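Local coordinates for protein Myo-inositol 2-dehydrogenase (PDB 3EZY) that catalyses the NAD+-dependent oxidation of myo-inositol to scyllo-inosose and thus probably serves in a myo-inositol degradation pathway, at residues N254-T259 and S271-F276; Y235-R240 and L278-D283; I28-S33 and G48-Y53; G6-G11 and V70-N75; L313-A318 and V329-V334. All blocks are in the same frame, centred on the assembly; numbering follows the deposited sequence. Where two conformers were deposited one is given.

In the fold
Contacts 3 and 4 belong to the NAD-binding Rossmann domain and share its parallel sheet: strands 27-33 and 3-8 are neighbours in it, and Ser33 O meets Gly9 N at 2.8 Å. Contact 4 is buried and contact 3 lies at the sheet's outer strand; backbone bonds lead in both. Contacts 1 and 2 touch, joined by the salt bridge of Arg272 and Glu279. Contact 1, partly buried and reached by three other subunits, is rich in charge and water, while contact 2 buries aromatic rings and an amide between a strand and helix 277-298. Contact 5, buried on the opposite side of the chain's centre from contacts 1 and 2, is purely apolar across its segments.

Contact 1 of 5, residues N254-T259 and S271-F276; sequences NVRETT and SRYLYF
Arg272 O takes the N-H of Glu257 at 2.9 Å, nearly along the C=O axis, and also lies 3.4 Å from Arg256 CA in a CA-H...O contact. Leu274 N returns a bond to Val255 O, so the two backbones bridge at Arg256 and Tyr273. The bend of the Arg256 chain at chi2 (-64°) carries CD past CD1 of Tyr273; side chain and ring run side by side, and the guanidinium CZ sits 4.3 Å from the ring centroid, an off-centre cation-pi contact with the planes 42° apart. Beyond it, Arg256 NH2 and Tyr273 OH both meet Asp268 of the third subunit. Water 1, 2.8 Å from Tyr273 OH, links it to Asn254 ND2, which also bonds to Asp238, while Asn254 OD1 takes Gln239 N-H. Glu257 OE2 and Arg272 NH2 form a long salt bridge of 3.8 Å, while Arg272 NH1 pairs with Glu279. Charged and hydroxyl ends are completed across the subunit interface, consistent with a neighbouring subunit partly holding these loops.

Contact 2 of 5, residues Y235-R240 and L278-D283; sequences YGYDQR and LERYRD
Tyr237 and Arg280 make the main carbon contact: Arg280 CG stands over one face of the phenol ring, 4.0 Å from its centroid and 13° off the normal, a CH-pi contact displaced slightly toward the rim. Arg280 CB adds to it at 3.7 Å from Tyr237 CE2. The helix residue can do this because its CG is anti to the backbone N (chi1 171°). Tyr281 supplies the aromatic neighbour, its CE1 3.8 Å from Tyr237 CE1, with the two rings oblique to one another. An alanine in place of Tyr237 would probably leave Arg280 CG without the ring face beneath it and open a gap beside Tyr281.

The polar contacts centre on the Gln239 amide, which faces two helix residues at once. Its NE2 donates to Tyr281 OH at 2.9 Å, a straight bond with the hydroxyl close to the amide plane, and its OE1 receives a weak, bent bond from Arg280 NH2 at 2.6 Å. The arginine, which can only donate, favours the oxygen on its side; the hydroxyl could meet either end. Arg280 NH1 has its own mate in Asp127.

Helix 277-298 thus lies against the start of strand 238-245 in the C-terminal domain's sheet. Phe130 of helix 128-138 touches both Gln239 and Arg280, and Tyr281 reaches the loop at Asn123 and Arg124.

Contact 3 of 5, residues I28-S33 and G48-Y53; sequences ILYAIS and GVEKAY
Tyr30 and Lys51 lie side by side, pointing the same way, with Lys51 CG 3.6 Å from Tyr30 OH. The Glu50 side chain instead crosses that of Tyr30 at about a right angle, though carboxylate and ring planes are only 28° apart: its CB is 3.9 Å from Tyr30 CE1 and its OE2 approaches Tyr30 CD1. The phenol gets there because CG stands anti to the backbone N (chi1 171°), and its hydroxyl bonds to Asn64. Farther along, on the sheet face that carries Ala31, Lys51 and Tyr53, the Tyr53 ring turns an edge toward Ala31 CB, 4.0 Å from Tyr53 CE2.

The other face is aliphatic. Val49 puts CG2 3.6 Å from Leu29 CD2, the two side chains crossing obliquely, while its CG1 sits at Tyr30 O. Ile32 CG1 packs on Ala52 CB at 4.0 Å.

Between the faces runs a parallel ladder: Lys51 N to Tyr30 O, Ile32 N to Lys51 O and Tyr53 N to Ile32 O. Beyond the ladder, Ser33 OG donates to Tyr53 O at 2.7 Å, tilted from the carbonyl plane.

Helix 37-47 connects strands 27-33 and 51-53 in a beta-alpha-beta unit of the Rossmann fold. Leu40 of that helix covers Ile32 and Ala52, Leu59 of helix 56-61 covers Ala31 and Tyr53, and strand 3-8 pairs with the inner edge of strand 27-33.

Contact 4 of 5, residues G6-G11 and V70-N75; sequences GVIGLG and VCSSTN
Ile8 O accepts the single direct hydrogen bond between the two segments, from Cys71 N at 2.7 Å; the N-H...O angle is 138°, so the bond is bent. It continues the parallel pairing of Ile8 with Val70 just where both strands end. Water 4 adds an indirect link one step on, donating to Cys71 O at 2.9 Å and accepting a weak bond from Gly11 N.

Packing is close at the backbone. Cys71 CB comes within 3.2 Å of Ile8 O, and Gly9 CA lies 4.2 Å from Ser72 CA. A side chain on Gly9 would run into Cys71 O and Ser72 N and, at phi 97°, into the preceding carbonyl as well.

The side-chain contacts are looser: Ile8 CG2 meets Ser72 CB at 4.1 Å, and Val7 CG1 meets Cys71 SG at 4.3 Å. Ser72 OG bonds to Thr76.

Gly9 and Gly11 match the glycine-rich GxGxxG turn by which Rossmann domains commonly receive a dinucleotide, consistent with the NAD dependence of this enzyme. The turn leads from strand 3-8 into helix 12-20, while 70-75 leads from strand 67-70 toward helix 77-86, whose Leu80 packs on Ile8, Val70 and Ser72.

Contact 5 of 5, residues L313-A318 and V329-V334; sequences LLLGYA and VKLEEV
Tyr317, the one aromatic residue here, meets Val334 through its CB, 3.5 Å from Val334 CG2, and not with a ring face or edge; the ring leads away, and its hydroxyl bonds to Leu99 O. The rest is aliphatic. Leu315 CD2 presses on Leu331 CD1 at 3.3 Å, tighter than usual carbon contact. Ala318 lies among three partners: its CB is 4.0 Å from Val329 CG1 and also near Leu331 CD1 and Val334 CG1, the last in a doubtful position. Leu314 CD2 reaches Val334 O at 3.7 Å. Replacing Val334 by a glycine would probably open a gap bordered by Leu314, Tyr317 and Ala318. Phe178 and Arg182 of helix 174-185 pack on Leu315, while Val329 bonds through its backbone to Val192 of strand 189-197. Contact between the two segments themselves is van der Waals; the backbone ties of Val329 and Leu331 run to strand 189-197.

Contact 1 of 5, residues N254-T259 and S271-F276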
# COMPACT_ATOMS: atom_id res chain seq x y z
N ASN A 254 0.77 11.62 1.27
CA ASN A 254 0.23 12.35 0.16
C ASN A 254 -1.05 11.75 -0.43
O ASN A 254 -1.32 10.57 -0.27
CB ASN A 254 1.30 12.50 -0.93
CG ASN A 254 2.49 13.26 -0.42
OD1 ASN A 254 2.34 14.41 -0.05
ND2 ASN A 254 3.63 12.59 -0.26
N VAL A 255 -1.80 12.60 -1.13
CA VAL A 255 -2.99 12.19 -1.86
C VAL A 255 -2.59 11.92 -3.32
O VAL A 255 -1.76 12.65 -3.89
CB VAL A 255 -4.04 13.31 -1.72
CG1 VAL A 255 -5.21 13.10 -2.64
CG2 VAL A 255 -4.49 13.48 -0.22
N ARG A 256 -3.16 10.88 -3.93
CA ARG A 256 -2.92 10.61 -5.33
C ARG A 256 -4.19 10.99 -6.09
O ARG A 256 -5.29 11.06 -5.54
CB ARG A 256 -2.64 9.11 -5.64
CG ARG A 256 -1.73 8.30 -4.70
CD ARG A 256 -0.34 8.83 -4.69
NE ARG A 256 0.61 7.99 -3.95
CZ ARG A 256 0.85 8.08 -2.65
NH1 ARG A 256 0.17 8.94 -1.91
NH2 ARG A 256 1.78 7.32 -2.08
N GLU A 257 -4.04 11.20 -7.38
CA GLU A 257 -5.17 11.61 -8.21
C GLU A 257 -6.27 10.55 -8.18
O GLU A 257 -7.44 10.87 -8.22
CB GLU A 257 -4.71 11.80 -9.66
CG GLU A 257 -5.85 12.29 -10.59
CD GLU A 257 -5.53 12.15 -12.10
OE1 GLU A 257 -4.85 11.17 -12.53
OE2 GLU A 257 -6.03 13.02 -12.85
N THR A 258 -5.89 9.28 -8.12
CA THR A 258 -6.88 8.26 -8.35
C THR A 258 -6.53 7.00 -7.50
O THR A 258 -5.43 6.92 -6.98
CB THR A 258 -6.79 8.01 -9.83
OG1 THR A 258 -7.91 8.57 -10.57
CG2 THR A 258 -6.41 6.68 -10.15
N THR A 259 -7.47 6.05 -7.35
CA THR A 259 -7.18 4.79 -6.67
C THR A 259 -6.70 3.70 -7.63
O THR A 259 -6.59 2.54 -7.25
CB THR A 259 -8.37 4.24 -5.86
OG1 THR A 259 -9.42 3.82 -6.76
CG2 THR A 259 -8.87 5.26 -4.84
N SER A 271 -1.16 5.98 -9.25
CA SER A 271 -1.51 7.26 -9.88
C SER A 271 -0.53 8.38 -9.51
O SER A 271 0.14 8.30 -8.48
CB SER A 271 -2.91 7.64 -9.41
OG SER A 271 -3.36 8.77 -10.09
N ARG A 272 -0.46 9.43 -10.33
CA ARG A 272 0.36 10.59 -10.00
C ARG A 272 -0.07 11.24 -8.66
O ARG A 272 -1.23 11.21 -8.27
CB ARG A 272 0.28 11.62 -11.15
CG ARG A 272 -1.11 12.29 -11.28
CD ARG A 272 -1.05 13.59 -12.14
NE ARG A 272 -2.32 14.33 -12.20
CZ ARG A 272 -2.68 15.32 -11.38
NH1 ARG A 272 -1.91 15.73 -10.37
NH2 ARG A 272 -3.86 15.92 -11.56
N TYR A 273 0.87 11.88 -7.99
CA TYR A 273 0.59 12.68 -6.79
C TYR A 273 -0.11 13.95 -7.23
O TYR A 273 0.03 14.37 -8.39
CB TYR A 273 1.92 13.09 -6.11
CG TYR A 273 2.65 11.97 -5.39
CD1 TYR A 273 2.56 10.64 -5.83
CD2 TYR A 273 3.43 12.24 -4.27
CE1 TYR A 273 3.21 9.63 -5.15
CE2 TYR A 273 4.08 11.26 -3.59
CZ TYR A 273 3.98 9.95 -4.01
OH TYR A 273 4.66 8.98 -3.30
N LEU A 274 -0.84 14.57 -6.30
CA LEU A 274 -1.37 15.90 -6.56
C LEU A 274 -0.23 16.88 -6.86
O LEU A 274 0.86 16.81 -6.27
CB LEU A 274 -2.17 16.43 -5.40
CG LEU A 274 -3.35 15.58 -5.07
CD1 LEU A 274 -4.13 16.25 -3.92
CD2 LEU A 274 -4.20 15.31 -6.30
N TYR A 275 -0.49 17.73 -7.83
CA TYR A 275 0.59 18.44 -8.45
C TYR A 275 0.25 19.93 -8.61
O TYR A 275 1.11 20.79 -8.44
CB TYR A 275 0.91 17.77 -9.79
CG TYR A 275 2.10 18.33 -10.46
CD1 TYR A 275 3.31 17.67 -10.42
CD2 TYR A 275 2.02 19.56 -11.13
CE1 TYR A 275 4.44 18.20 -11.02
CE2 TYR A 275 3.15 20.11 -11.75
CZ TYR A 275 4.36 19.41 -11.69
OH TYR A 275 5.49 19.91 -12.30
N PHE A 276 -1.00 20.25 -8.89
CA PHE A 276 -1.36 21.66 -9.04
C PHE A 276 -1.90 22.26 -7.75
O PHE A 276 -2.39 21.56 -6.86
CB PHE A 276 -2.31 21.87 -10.23
CG PHE A 276 -1.82 21.26 -11.51
CD1 PHE A 276 -0.97 21.97 -12.35
CD2 PHE A 276 -2.15 19.94 -11.84
CE1 PHE A 276 -0.49 21.40 -13.51
CE2 PHE A 276 -1.67 19.36 -13.00
CZ PHE A 276 -0.84 20.10 -13.84
O HOH W 1 4.21 9.75 -0.60
O HOH W 2 1.29 6.78 -6.80
O HOH W 3 -3.11 4.99 -7.45

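Contact 2 of 5, residues Y235-R240 and L278-D283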
# COMPACT_ATOMS: atom_id res chain seq x y z
N TYR A 235 7.94 15.04 -8.72
CA TYR A 235 6.76 14.20 -8.68
C TYR A 235 5.52 14.89 -8.13
O TYR A 235 4.46 14.26 -8.06
CB TYR A 235 7.02 12.87 -7.93
CG TYR A 235 7.66 13.04 -6.55
CD1 TYR A 235 6.88 13.09 -5.41
CD2 TYR A 235 9.05 13.14 -6.41
CE1 TYR A 235 7.45 13.23 -4.13
CE2 TYR A 235 9.63 13.31 -5.14
CZ TYR A 235 8.83 13.34 -4.00
OH TYR A 235 9.42 13.49 -2.75
N GLY A 236 5.66 16.17 -7.76
CA GLY A 236 4.54 16.96 -7.26
C GLY A 236 4.69 17.27 -5.78
O GLY A 236 5.78 17.09 -5.20
N TYR A 237 3.63 17.76 -5.14
CA TYR A 237 3.74 18.02 -3.70
C TYR A 237 4.14 16.78 -2.94
O TYR A 237 3.68 15.68 -3.25
CB TYR A 237 2.42 18.51 -3.15
CG TYR A 237 2.07 19.88 -3.66
CD1 TYR A 237 2.59 21.02 -3.02
CD2 TYR A 237 1.27 20.05 -4.76
CE1 TYR A 237 2.27 22.33 -3.51
CE2 TYR A 237 0.91 21.36 -5.23
CZ TYR A 237 1.45 22.47 -4.60
OH TYR A 237 1.14 23.75 -5.05
N ASP A 238 4.99 16.96 -1.94
CA ASP A 238 5.30 15.91 -0.99
C ASP A 238 5.22 16.54 0.36
O ASP A 238 6.16 17.23 0.77
CB ASP A 238 6.71 15.37 -1.20
CG ASP A 238 6.94 14.05 -0.48
OD1 ASP A 238 6.20 13.75 0.48
OD2 ASP A 238 7.88 13.32 -0.85
N GLN A 239 4.12 16.30 1.07
CA GLN A 239 3.94 16.85 2.37
C GLN A 239 3.48 15.74 3.32
O GLN A 239 2.31 15.37 3.34
CB GLN A 239 2.90 17.96 2.29
CG GLN A 239 3.40 19.13 1.46
CD GLN A 239 2.35 20.17 1.21
OE1 GLN A 239 1.17 19.92 1.37
NE2 GLN A 239 2.77 21.35 0.84
N ARG A 240 4.44 15.15 4.04
CA ARG A 240 4.11 14.06 4.92
C ARG A 240 4.34 14.45 6.34
O ARG A 240 5.20 15.26 6.62
CB ARG A 240 4.95 12.82 4.60
CG ARG A 240 4.49 12.09 3.32
CD ARG A 240 5.47 11.03 2.95
NE ARG A 240 6.60 11.62 2.24
CZ ARG A 240 7.87 11.26 2.39
NH1 ARG A 240 8.21 10.36 3.27
NH2 ARG A 240 8.84 11.84 1.67
N LEU A 278 -4.45 24.34 -6.86
CA LEU A 278 -5.85 24.30 -6.54
C LEU A 278 -6.27 22.88 -6.14
O LEU A 278 -6.97 22.70 -5.16
CB LEU A 278 -6.68 24.84 -7.71
CG LEU A 278 -8.20 24.90 -7.45
CD1 LEU A 278 -8.53 25.95 -6.37
CD2 LEU A 278 -8.96 25.21 -8.75
N GLU A 279 -5.85 21.85 -6.89
CA GLU A 279 -6.30 20.50 -6.55
C GLU A 279 -5.71 20.10 -5.21
O GLU A 279 -6.34 19.40 -4.44
CB GLU A 279 -5.90 19.47 -7.62
CG GLU A 279 -4.41 19.24 -7.71
CD GLU A 279 -4.02 18.20 -8.79
OE1 GLU A 279 -4.91 17.54 -9.35
OE2 GLU A 279 -2.83 18.06 -9.12
N ARG A 280 -4.51 20.57 -4.92
CA ARG A 280 -3.88 20.28 -3.61
C ARG A 280 -4.58 20.98 -2.42
O ARG A 280 -4.83 20.36 -1.37
CB ARG A 280 -2.37 20.62 -3.62
CG ARG A 280 -1.70 20.57 -2.22
CD ARG A 280 -1.63 19.10 -1.76
NE ARG A 280 -1.08 18.92 -0.41
CZ ARG A 280 -1.75 19.14 0.73
NH1 ARG A 280 -3.00 19.61 0.70
NH2 ARG A 280 -1.16 18.93 1.91
N TYR A 281 -4.86 22.27 -2.58
CA TYR A 281 -5.13 23.10 -1.41
C TYR A 281 -6.56 23.58 -1.23
O TYR A 281 -6.92 24.15 -0.18
CB TYR A 281 -4.22 24.35 -1.43
CG TYR A 281 -2.75 24.11 -1.07
CD1 TYR A 281 -1.75 24.48 -1.94
CD2 TYR A 281 -2.38 23.54 0.16
CE1 TYR A 281 -0.42 24.32 -1.62
CE2 TYR A 281 -1.06 23.36 0.51
CZ TYR A 281 -0.08 23.77 -0.39
OH TYR A 281 1.24 23.59 -0.08
N ARG A 282 -7.37 23.41 -2.26
CA ARG A 282 -8.69 24.04 -2.25
C ARG A 282 -9.56 23.65 -1.05
O ARG A 282 -10.23 24.53 -0.44
CB ARG A 282 -9.43 23.73 -3.56
CG ARG A 282 -10.94 23.86 -3.49
CD ARG A 282 -11.41 25.26 -3.72
NE ARG A 282 -11.38 25.67 -5.14
CZ ARG A 282 -11.59 26.92 -5.57
NH1 ARG A 282 -11.85 27.91 -4.71
NH2 ARG A 282 -11.53 27.20 -6.87
N ASP A 283 -9.59 22.37 -0.70
CA ASP A 283 -10.42 21.94 0.42
C ASP A 283 -9.93 22.49 1.76
O ASP A 283 -10.75 22.81 2.62
CB ASP A 283 -10.53 20.42 0.54
CG ASP A 283 -11.46 20.00 1.67
OD1 ASP A 283 -12.63 20.48 1.70
OD2 ASP A 283 -11.02 19.21 2.57

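Contact 3 of 5, residues I28-S33 and G48-Y53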
# COMPACT_ATOMS: atom_id res chain seq x y z
N ILE A 28 -21.50 36.07 2.82
CA ILE A 28 -21.44 36.41 1.40
C ILE A 28 -20.28 37.30 1.04
O ILE A 28 -19.82 38.11 1.83
CB ILE A 28 -22.71 37.08 0.79
CG1 ILE A 28 -22.95 38.49 1.37
CG2 ILE A 28 -23.95 36.16 0.85
CD1 ILE A 28 -23.52 39.42 0.34
N LEU A 29 -19.84 37.13 -0.20
CA LEU A 29 -18.84 38.01 -0.78
C LEU A 29 -19.51 39.33 -1.16
O LEU A 29 -20.22 39.39 -2.14
CB LEU A 29 -18.27 37.38 -2.04
CG LEU A 29 -17.18 38.19 -2.75
CD1 LEU A 29 -15.95 38.42 -1.83
CD2 LEU A 29 -16.77 37.43 -3.96
N TYR A 30 -19.25 40.37 -0.37
CA TYR A 30 -19.90 41.66 -0.58
C TYR A 30 -19.01 42.63 -1.33
O TYR A 30 -19.50 43.44 -2.11
CB TYR A 30 -20.33 42.28 0.76
CG TYR A 30 -20.82 43.70 0.65
CD1 TYR A 30 -22.12 43.98 0.29
CD2 TYR A 30 -19.98 44.77 0.91
CE1 TYR A 30 -22.58 45.27 0.18
CE2 TYR A 30 -20.42 46.07 0.80
CZ TYR A 30 -21.73 46.31 0.44
OH TYR A 30 -22.19 47.61 0.35
N ALA A 31 -17.71 42.58 -1.04
CA ALA A 31 -16.77 43.53 -1.65
C ALA A 31 -15.44 42.89 -1.98
O ALA A 31 -14.97 42.01 -1.28
CB ALA A 31 -16.54 44.75 -0.72
N ILE A 32 -14.82 43.38 -3.05
CA ILE A 32 -13.48 42.97 -3.38
C ILE A 32 -12.62 44.20 -3.62
O ILE A 32 -13.14 45.29 -3.93
CB ILE A 32 -13.45 42.05 -4.64
CG1 ILE A 32 -14.19 42.71 -5.85
CG2 ILE A 32 -13.98 40.67 -4.30
CD1 ILE A 32 -14.01 41.95 -7.16
N SER A 33 -11.32 44.04 -3.47
CA SER A 33 -10.42 45.14 -3.72
C SER A 33 -9.15 44.54 -4.29
O SER A 33 -8.72 43.46 -3.87
CB SER A 33 -10.09 45.91 -2.43
OG SER A 33 -9.07 46.87 -2.65
N GLY A 48 -20.22 38.38 -9.54
CA GLY A 48 -21.41 39.15 -9.16
C GLY A 48 -21.25 39.85 -7.81
O GLY A 48 -22.11 39.74 -6.95
N VAL A 49 -20.14 40.56 -7.61
CA VAL A 49 -19.89 41.18 -6.31
C VAL A 49 -20.51 42.57 -6.28
O VAL A 49 -20.36 43.32 -7.23
CB VAL A 49 -18.36 41.31 -6.02
CG1 VAL A 49 -18.13 41.72 -4.59
CG2 VAL A 49 -17.65 40.01 -6.32
N GLU A 50 -21.16 42.92 -5.19
CA GLU A 50 -21.74 44.26 -5.02
C GLU A 50 -20.78 45.45 -5.19
O GLU A 50 -21.10 46.40 -5.91
CB GLU A 50 -22.40 44.39 -3.66
CG GLU A 50 -23.89 44.28 -3.75
CD GLU A 50 -24.42 42.99 -3.18
OE1 GLU A 50 -25.64 42.80 -3.29
OE2 GLU A 50 -23.65 42.18 -2.63
N LYS A 51 -19.65 45.41 -4.48
CA LYS A 51 -18.73 46.54 -4.45
C LYS A 51 -17.31 46.11 -4.85
O LYS A 51 -16.80 45.07 -4.41
CB LYS A 51 -18.68 47.13 -3.04
CG LYS A 51 -20.01 47.69 -2.57
CD LYS A 51 -20.43 48.92 -3.42
CE LYS A 51 -19.23 49.82 -3.75
NZ LYS A 51 -19.60 51.08 -4.46
N ALA A 52 -16.65 46.91 -5.66
CA ALA A 52 -15.27 46.64 -5.98
C ALA A 52 -14.52 47.91 -5.70
O ALA A 52 -14.90 48.96 -6.20
CB ALA A 52 -15.14 46.24 -7.46
N TYR A 53 -13.46 47.84 -4.92
CA TYR A 53 -12.72 49.03 -4.52
C TYR A 53 -11.26 48.98 -4.94
O TYR A 53 -10.55 48.02 -4.61
CB TYR A 53 -12.76 49.17 -2.99
CG TYR A 53 -14.12 49.44 -2.40
CD1 TYR A 53 -14.71 50.71 -2.52
CD2 TYR A 53 -14.78 48.48 -1.67
CE1 TYR A 53 -15.95 50.98 -1.96
CE2 TYR A 53 -16.02 48.73 -1.11
CZ TYR A 53 -16.60 49.99 -1.26
OH TYR A 53 -17.83 50.27 -0.69

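Contact 4 of 5, residues G6-G11 and V70-N75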
# COMPACT_ATOMS: atom_id res chain seq x y z
N GLY A 6 -15.42 41.18 2.98
CA GLY A 6 -14.63 41.85 1.95
C GLY A 6 -13.27 41.16 1.79
O GLY A 6 -12.61 40.81 2.76
N VAL A 7 -12.85 40.94 0.55
CA VAL A 7 -11.59 40.31 0.25
C VAL A 7 -10.63 41.31 -0.39
O VAL A 7 -10.96 41.94 -1.39
CB VAL A 7 -11.78 39.11 -0.74
CG1 VAL A 7 -10.42 38.44 -1.04
CG2 VAL A 7 -12.76 38.10 -0.16
N ILE A 8 -9.47 41.51 0.22
CA ILE A 8 -8.46 42.38 -0.36
C ILE A 8 -7.36 41.55 -1.01
O ILE A 8 -6.74 40.68 -0.36
CB ILE A 8 -7.82 43.28 0.70
CG1 ILE A 8 -8.89 44.12 1.37
CG2 ILE A 8 -6.74 44.17 0.08
CD1 ILE A 8 -8.37 44.90 2.57
N GLY A 9 -7.09 41.80 -2.29
CA GLY A 9 -6.03 41.06 -2.97
C GLY A 9 -6.64 39.90 -3.73
O GLY A 9 -7.15 38.96 -3.16
N LEU A 10 -6.60 39.97 -5.06
CA LEU A 10 -7.20 38.92 -5.85
C LEU A 10 -6.10 38.16 -6.61
O LEU A 10 -6.16 38.02 -7.83
CB LEU A 10 -8.22 39.50 -6.82
CG LEU A 10 -9.42 40.18 -6.19
CD1 LEU A 10 -10.19 40.94 -7.31
CD2 LEU A 10 -10.33 39.23 -5.43
N GLY A 11 -5.09 37.75 -5.86
CA GLY A 11 -4.04 36.91 -6.37
C GLY A 11 -4.58 35.49 -6.31
O GLY A 11 -5.77 35.24 -6.17
N VAL A 70 -7.52 39.77 4.39
CA VAL A 70 -6.34 40.46 3.85
C VAL A 70 -5.45 39.44 3.10
O VAL A 70 -4.78 38.60 3.72
CB VAL A 70 -5.53 41.17 4.97
CG1 VAL A 70 -4.26 41.78 4.43
CG2 VAL A 70 -6.42 42.23 5.71
N CYS A 71 -5.43 39.54 1.76
CA CYS A 71 -4.71 38.57 0.92
C CYS A 71 -3.85 39.30 -0.08
O CYS A 71 -3.63 38.83 -1.17
CB CYS A 71 -5.71 37.69 0.14
SG CYS A 71 -7.01 36.90 1.13
N SER A 72 -3.38 40.48 0.31
CA SER A 72 -2.60 41.31 -0.59
C SER A 72 -1.13 41.03 -0.27
O SER A 72 -0.83 40.19 0.58
CB SER A 72 -2.92 42.77 -0.28
OG SER A 72 -2.83 42.93 1.14
N SER A 73 -0.22 41.74 -0.92
CA SER A 73 1.20 41.48 -0.69
C SER A 73 1.57 41.65 0.79
O SER A 73 0.96 42.43 1.52
CB SER A 73 2.07 42.36 -1.58
OG SER A 73 1.93 43.69 -1.15
N THR A 74 2.54 40.86 1.21
CA THR A 74 2.97 40.74 2.61
C THR A 74 3.34 42.08 3.19
O THR A 74 3.03 42.37 4.35
CB THR A 74 4.18 39.78 2.75
OG1 THR A 74 3.83 38.51 2.16
CG2 THR A 74 4.58 39.56 4.20
N ASN A 75 4.01 42.90 2.39
CA ASN A 75 4.40 44.23 2.86
C ASN A 75 3.19 45.16 3.11
O ASN A 75 3.34 46.23 3.71
CB ASN A 75 5.46 44.85 1.95
CG ASN A 75 4.96 45.12 0.52
OD1 ASN A 75 3.77 44.99 0.21
ND2 ASN A 75 5.88 45.51 -0.35
O HOH W 4 -4.13 36.81 -3.13

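Contact 5 of 5, residues L313-A318 and V329-V334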
# COMPACT_ATOMS: atom_id res chain seq x y z
N LEU A 313 7.00 32.84 13.07
CA LEU A 313 8.00 33.81 12.61
C LEU A 313 9.26 33.75 13.48
O LEU A 313 10.36 33.81 12.97
CB LEU A 313 7.45 35.24 12.62
CG LEU A 313 8.43 36.36 12.21
CD1 LEU A 313 8.97 36.13 10.79
CD2 LEU A 313 7.74 37.77 12.28
N LEU A 314 9.09 33.67 14.79
CA LEU A 314 10.25 33.59 15.68
C LEU A 314 11.06 32.33 15.39
O LEU A 314 12.28 32.37 15.37
CB LEU A 314 9.82 33.64 17.15
CG LEU A 314 9.39 35.03 17.68
CD1 LEU A 314 8.56 34.91 18.93
CD2 LEU A 314 10.61 35.90 17.97
N LEU A 315 10.39 31.20 15.14
CA LEU A 315 11.12 29.96 14.84
C LEU A 315 11.90 30.15 13.53
O LEU A 315 13.01 29.64 13.37
CB LEU A 315 10.14 28.79 14.77
CG LEU A 315 9.67 28.37 16.17
CD1 LEU A 315 8.38 27.51 16.11
CD2 LEU A 315 10.81 27.59 16.83
N GLY A 316 11.30 30.87 12.59
CA GLY A 316 11.99 31.19 11.34
C GLY A 316 13.27 32.01 11.58
O GLY A 316 14.30 31.74 10.99
N TYR A 317 13.18 33.05 12.40
CA TYR A 317 14.35 33.84 12.72
C TYR A 317 15.43 33.04 13.44
O TYR A 317 16.63 33.21 13.15
CB TYR A 317 13.93 35.11 13.48
CG TYR A 317 13.53 36.20 12.49
CD1 TYR A 317 14.41 36.60 11.50
CD2 TYR A 317 12.28 36.76 12.51
CE1 TYR A 317 14.05 37.57 10.56
CE2 TYR A 317 11.91 37.74 11.60
CZ TYR A 317 12.79 38.14 10.62
OH TYR A 317 12.45 39.11 9.68
N ALA A 318 15.02 32.17 14.37
CA ALA A 318 15.98 31.26 15.03
C ALA A 318 16.70 30.35 14.04
O ALA A 318 17.91 30.15 14.14
CB ALA A 318 15.28 30.41 16.14
N VAL A 329 20.15 27.23 18.17
CA VAL A 329 19.73 28.55 18.62
C VAL A 329 18.46 28.43 19.47
O VAL A 329 17.47 27.85 19.03
CB VAL A 329 19.49 29.51 17.41
CG1 VAL A 329 18.84 30.79 17.85
CG2 VAL A 329 20.83 29.82 16.70
N LYS A 330 18.52 28.95 20.70
CA LYS A 330 17.37 29.03 21.60
C LYS A 330 16.39 30.13 21.22
O LYS A 330 16.79 31.23 20.85
CB LYS A 330 17.85 29.27 23.02
CG LYS A 330 18.67 28.13 23.56
CD LYS A 330 18.97 28.37 25.02
CE LYS A 330 19.95 27.33 25.54
NZ LYS A 330 19.27 26.01 25.69
N LEU A 331 15.10 29.84 21.29
CA LEU A 331 14.10 30.86 20.97
C LEU A 331 14.31 32.18 21.73
O LEU A 331 14.12 33.25 21.18
CB LEU A 331 12.67 30.35 21.16
CG LEU A 331 11.98 30.13 19.82
CD1 LEU A 331 12.66 28.96 19.14
CD2 LEU A 331 10.50 29.87 20.03
N GLU A 332 14.72 32.09 23.00
CA GLU A 332 15.08 33.28 23.77
C GLU A 332 16.06 34.24 23.09
O GLU A 332 15.90 35.45 23.21
CB GLU A 332 15.62 32.88 25.14
CG GLU A 332 14.70 31.93 25.84
CD GLU A 332 14.34 32.40 27.24
OE1 GLU A 332 14.96 31.88 28.21
OE2 GLU A 332 13.44 33.29 27.36
N GLU A 333 17.08 33.75 22.39
CA GLU A 333 18.03 34.67 21.78
C GLU A 333 17.37 35.46 20.67
O GLU A 333 17.97 36.34 20.07
CB GLU A 333 19.23 33.94 21.17
CG GLU A 333 19.64 32.65 21.83
CD GLU A 333 20.80 31.98 21.06
OE1 GLU A 333 21.08 30.76 21.30
OE2 GLU A 333 21.42 32.70 20.23
N VAL A 334 16.13 35.11 20.35
CA VAL A 334 15.48 35.80 19.26
C VAL A 334 14.25 36.59 19.76
O VAL A 334 13.73 37.47 19.07
CB VAL A 334 15.14 34.81 18.12
CG1 VAL A 334 13.98 33.92 18.51
CG2 VAL A 334 14.87 35.53 16.86